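Local atomic coordinates of 3-dehydroquinate dehydratase (Aquifex aeolicus, PDB entry 2EGZ), a protein that catalyses the cis-dehydration of 3-dehydroquinate to 3-dehydroshikimate, the third step of the chorismate pathway that leads to the aromatic amino acids. Residues 1-13 / 181-195. Sequence-based numbering, arbitrary orientation.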
# COMPACT_ATOMS: atom_id res chain seq x y z
N MET B 1 -11.25 16.09 23.31
CA MET B 1 -11.12 15.61 21.91
C MET B 1 -12.39 15.90 21.11
O MET B 1 -13.48 16.02 21.67
CB MET B 1 -10.89 14.10 21.86
CG MET B 1 -12.13 13.31 22.20
SD MET B 1 -12.14 12.71 23.88
CE MET B 1 -11.96 10.95 23.53
N LEU B 2 -12.23 15.99 19.80
CA LEU B 2 -13.35 16.24 18.91
C LEU B 2 -13.96 14.90 18.53
O LEU B 2 -13.25 13.91 18.40
CB LEU B 2 -12.86 16.97 17.66
CG LEU B 2 -12.22 18.34 17.93
CD1 LEU B 2 -11.76 18.96 16.62
CD2 LEU B 2 -13.22 19.25 18.63
N ILE B 3 -15.27 14.88 18.34
CA ILE B 3 -15.97 13.66 17.97
C ILE B 3 -16.46 13.74 16.54
O ILE B 3 -17.17 14.68 16.16
CB ILE B 3 -17.19 13.41 18.87
CG1 ILE B 3 -16.75 13.32 20.33
CG2 ILE B 3 -17.88 12.12 18.46
CD1 ILE B 3 -17.90 13.21 21.31
N ALA B 4 -16.08 12.75 15.73
CA ALA B 4 -16.47 12.72 14.33
C ALA B 4 -17.29 11.48 14.01
O ALA B 4 -17.11 10.43 14.61
CB ALA B 4 -15.24 12.75 13.44
N VAL B 5 -18.19 11.62 13.04
CA VAL B 5 -19.02 10.51 12.61
C VAL B 5 -19.00 10.46 11.09
O VAL B 5 -19.23 11.47 10.42
CB VAL B 5 -20.48 10.66 13.10
CG1 VAL B 5 -21.05 12.00 12.65
CG2 VAL B 5 -21.33 9.52 12.56
N PRO B 6 -18.67 9.29 10.52
CA PRO B 6 -18.64 9.15 9.06
C PRO B 6 -20.05 9.01 8.51
O PRO B 6 -20.92 8.43 9.16
CB PRO B 6 -17.83 7.88 8.86
CG PRO B 6 -18.23 7.06 10.05
CD PRO B 6 -18.12 8.09 11.16
N LEU B 7 -20.27 9.53 7.31
CA LEU B 7 -21.57 9.44 6.69
C LEU B 7 -21.45 9.34 5.18
O LEU B 7 -20.56 9.93 4.58
CB LEU B 7 -22.42 10.68 7.01
CG LEU B 7 -22.89 10.99 8.43
CD1 LEU B 7 -23.69 12.29 8.40
CD2 LEU B 7 -23.76 9.86 8.98
N ASP B 8 -22.34 8.55 4.57
CA ASP B 8 -22.36 8.44 3.12
C ASP B 8 -23.43 9.46 2.75
O ASP B 8 -23.78 10.32 3.57
CB ASP B 8 -22.74 7.03 2.65
CG ASP B 8 -24.05 6.55 3.24
OD1 ASP B 8 -25.02 7.34 3.29
OD2 ASP B 8 -24.13 5.36 3.63
N ASP B 9 -23.98 9.39 1.54
CA ASP B 9 -24.98 10.36 1.14
C ASP B 9 -26.44 9.94 1.29
O ASP B 9 -27.34 10.68 0.88
CB ASP B 9 -24.71 10.81 -0.30
CG ASP B 9 -24.51 9.65 -1.25
OD1 ASP B 9 -24.49 8.49 -0.79
OD2 ASP B 9 -24.36 9.90 -2.46
N THR B 10 -26.69 8.78 1.88
CA THR B 10 -28.06 8.30 2.06
C THR B 10 -28.74 9.00 3.24
O THR B 10 -28.16 9.10 4.32
CB THR B 10 -28.10 6.77 2.31
OG1 THR B 10 -27.49 6.47 3.57
CG2 THR B 10 -27.35 6.04 1.21
N ASN B 11 -29.97 9.46 3.02
CA ASN B 11 -30.74 10.16 4.06
C ASN B 11 -29.80 11.13 4.76
O ASN B 11 -29.86 11.32 5.98
CB ASN B 11 -31.31 9.16 5.05
N PHE B 12 -28.93 11.75 3.98
CA PHE B 12 -27.93 12.68 4.50
C PHE B 12 -28.45 13.79 5.40
O PHE B 12 -28.02 13.92 6.56
CB PHE B 12 -27.15 13.31 3.35
CG PHE B 12 -25.92 14.03 3.80
CD1 PHE B 12 -24.83 13.31 4.28
CD2 PHE B 12 -25.86 15.41 3.80
CE1 PHE B 12 -23.70 13.96 4.76
CE2 PHE B 12 -24.73 16.08 4.27
CZ PHE B 12 -23.65 15.35 4.75
N SER B 13 -29.35 14.61 4.88
CA SER B 13 -29.89 15.73 5.65
C SER B 13 -30.39 15.35 7.04
O SER B 13 -30.13 16.06 8.01
CB SER B 13 -30.99 16.42 4.86
OG SER B 13 -30.46 17.05 3.71
N LEU B 181 -11.78 6.02 23.65
CA LEU B 181 -11.99 6.95 24.75
C LEU B 181 -10.66 7.39 25.37
O LEU B 181 -10.44 8.58 25.62
CB LEU B 181 -12.86 6.30 25.84
CG LEU B 181 -13.02 7.10 27.13
CD1 LEU B 181 -13.67 8.44 26.83
CD2 LEU B 181 -13.86 6.32 28.12
N ALA B 182 -9.77 6.43 25.60
CA ALA B 182 -8.48 6.69 26.23
C ALA B 182 -7.42 7.33 25.33
O ALA B 182 -6.42 7.85 25.82
CB ALA B 182 -7.93 5.39 26.82
N GLY B 183 -7.63 7.28 24.02
CA GLY B 183 -6.67 7.85 23.10
C GLY B 183 -6.32 9.29 23.39
O GLY B 183 -5.18 9.71 23.18
N TYR B 184 -7.29 10.06 23.88
CA TYR B 184 -7.09 11.47 24.20
C TYR B 184 -5.88 11.72 25.10
O TYR B 184 -5.11 12.66 24.88
CB TYR B 184 -8.35 12.02 24.89
CG TYR B 184 -8.29 13.51 25.17
CD1 TYR B 184 -8.11 14.42 24.14
CD2 TYR B 184 -8.44 13.99 26.47
CE1 TYR B 184 -8.08 15.79 24.39
CE2 TYR B 184 -8.40 15.36 26.73
CZ TYR B 184 -8.22 16.25 25.69
OH TYR B 184 -8.18 17.61 25.93
N VAL B 185 -5.73 10.88 26.12
CA VAL B 185 -4.64 11.00 27.07
C VAL B 185 -3.28 10.77 26.41
O VAL B 185 -2.24 11.21 26.91
CB VAL B 185 -4.86 10.01 28.24
CG1 VAL B 185 -3.57 9.66 28.93
CG2 VAL B 185 -5.84 10.63 29.23
N PHE B 186 -3.31 10.11 25.26
CA PHE B 186 -2.10 9.82 24.50
C PHE B 186 -1.93 10.77 23.31
O PHE B 186 -1.18 10.49 22.38
CB PHE B 186 -2.12 8.37 24.03
CG PHE B 186 -2.07 7.38 25.16
CD1 PHE B 186 -0.85 6.96 25.67
CD2 PHE B 186 -3.23 6.91 25.75
CE1 PHE B 186 -0.79 6.07 26.74
CE2 PHE B 186 -3.19 6.03 26.82
CZ PHE B 186 -1.96 5.61 27.31
N GLY B 187 -2.63 11.90 23.34
CA GLY B 187 -2.51 12.87 22.26
C GLY B 187 -3.44 12.72 21.07
O GLY B 187 -3.29 13.44 20.08
N SER B 188 -4.39 11.79 21.13
CA SER B 188 -5.33 11.60 20.02
C SER B 188 -6.34 12.75 20.10
O SER B 188 -7.03 12.90 21.11
CB SER B 188 -6.04 10.25 20.13
OG SER B 188 -6.69 9.92 18.92
N VAL B 189 -6.44 13.53 19.03
CA VAL B 189 -7.31 14.70 19.01
C VAL B 189 -8.73 14.53 18.47
O VAL B 189 -9.58 15.39 18.70
CB VAL B 189 -6.63 15.85 18.24
CG1 VAL B 189 -5.35 16.25 18.95
CG2 VAL B 189 -6.33 15.41 16.80
N ILE B 190 -8.97 13.44 17.75
CA ILE B 190 -10.29 13.16 17.19
C ILE B 190 -10.63 11.69 17.39
O ILE B 190 -9.76 10.83 17.25
CB ILE B 190 -10.34 13.47 15.66
CG1 ILE B 190 -10.06 14.95 15.41
CG2 ILE B 190 -11.69 13.06 15.08
CD1 ILE B 190 -9.86 15.29 13.93
N THR B 191 -11.88 11.42 17.75
CA THR B 191 -12.33 10.05 17.93
C THR B 191 -13.50 9.87 16.96
O THR B 191 -14.19 10.83 16.65
CB THR B 191 -12.78 9.78 19.39
OG1 THR B 191 -12.97 8.37 19.58
CG2 THR B 191 -14.07 10.52 19.71
N TYR B 192 -13.69 8.66 16.47
CA TYR B 192 -14.75 8.39 15.50
C TYR B 192 -15.83 7.48 16.07
O TYR B 192 -15.54 6.45 16.67
CB TYR B 192 -14.14 7.75 14.24
CG TYR B 192 -13.14 8.65 13.55
CD1 TYR B 192 -13.40 9.16 12.28
CD2 TYR B 192 -11.94 9.00 14.17
CE1 TYR B 192 -12.48 10.00 11.64
CE2 TYR B 192 -11.02 9.84 13.55
CZ TYR B 192 -11.29 10.34 12.28
OH TYR B 192 -10.39 11.17 11.66
N CYS B 193 -17.08 7.87 15.84
CA CYS B 193 -18.22 7.12 16.35
C CYS B 193 -19.14 6.67 15.24
O CYS B 193 -18.96 7.03 14.07
CB CYS B 193 -19.03 7.99 17.31
SG CYS B 193 -18.18 8.54 18.78
N SER B 194 -20.13 5.87 15.61
CA SER B 194 -21.15 5.41 14.67
C SER B 194 -22.31 6.35 14.97
O SER B 194 -22.43 6.84 16.09
CB SER B 194 -21.55 3.96 14.98
OG SER B 194 -22.03 3.85 16.31
N LEU B 195 -23.15 6.63 13.99
CA LEU B 195 -24.26 7.55 14.23
C LEU B 195 -25.19 7.05 15.33
O LEU B 195 -25.54 7.80 16.25
CB LEU B 195 -25.06 7.79 12.95
CG LEU B 195 -26.07 8.92 13.07
CD1 LEU B 195 -25.34 10.23 13.36
CD2 LEU B 195 -26.87 9.04 11.79
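The carbonyl oxygen of Ala4 accepts one hydrogen bond, from Cys193 N at 2.8 Å, and Tyr192 CA adds a weaker CH...O contact to Ala4 O at 3.2 Å. Thr191 is held through both of its backbone ends, its O accepting from Ala4 N (2.8 Å) and its N donating to Leu2 O. Leu2 N hydrogen-bonds to Val189 O. This is a parallel ladder, with Leu2, Ile3 and Ala4 level with Ile190, Thr191 and Tyr192. On one face, Ala4 CB sits over the rim of the Tyr192 ring, and Ile190 CG2 packs against the same methyl at 3.9 Å. On the other, Ile3 and Thr191 lie side by side, while Cys193 SG touches Ile3 CG2 at 3.6 Å. Met1, the first residue, sets CG between its backbone N and carbonyl carbon (chi1 73°) and bends again beyond, which brings SD obliquely to the Tyr184 ring, 4.7 Å from its centroid, in a Met-aromatic contact. Met1 CB meets Tyr184 CD1 at 3.6 Å. An alanine in place of Tyr184 would probably open a gap beside Met1 and leave its thioether freer to turn. The seam is where the (beta/alpha)8 barrel closes, first strand against last. Tyr192 points into the barrel and makes a cation-pi contact with Lys142, the Schiff-base lysine, which puts this end of the seam beside the active site. Outside, Ile3, Thr191 and Cys193 pack under helix 206-217, Val5 and Leu195 rest on helix 12-22, and strand 2-7 pairs along its other edge with strand 26-30.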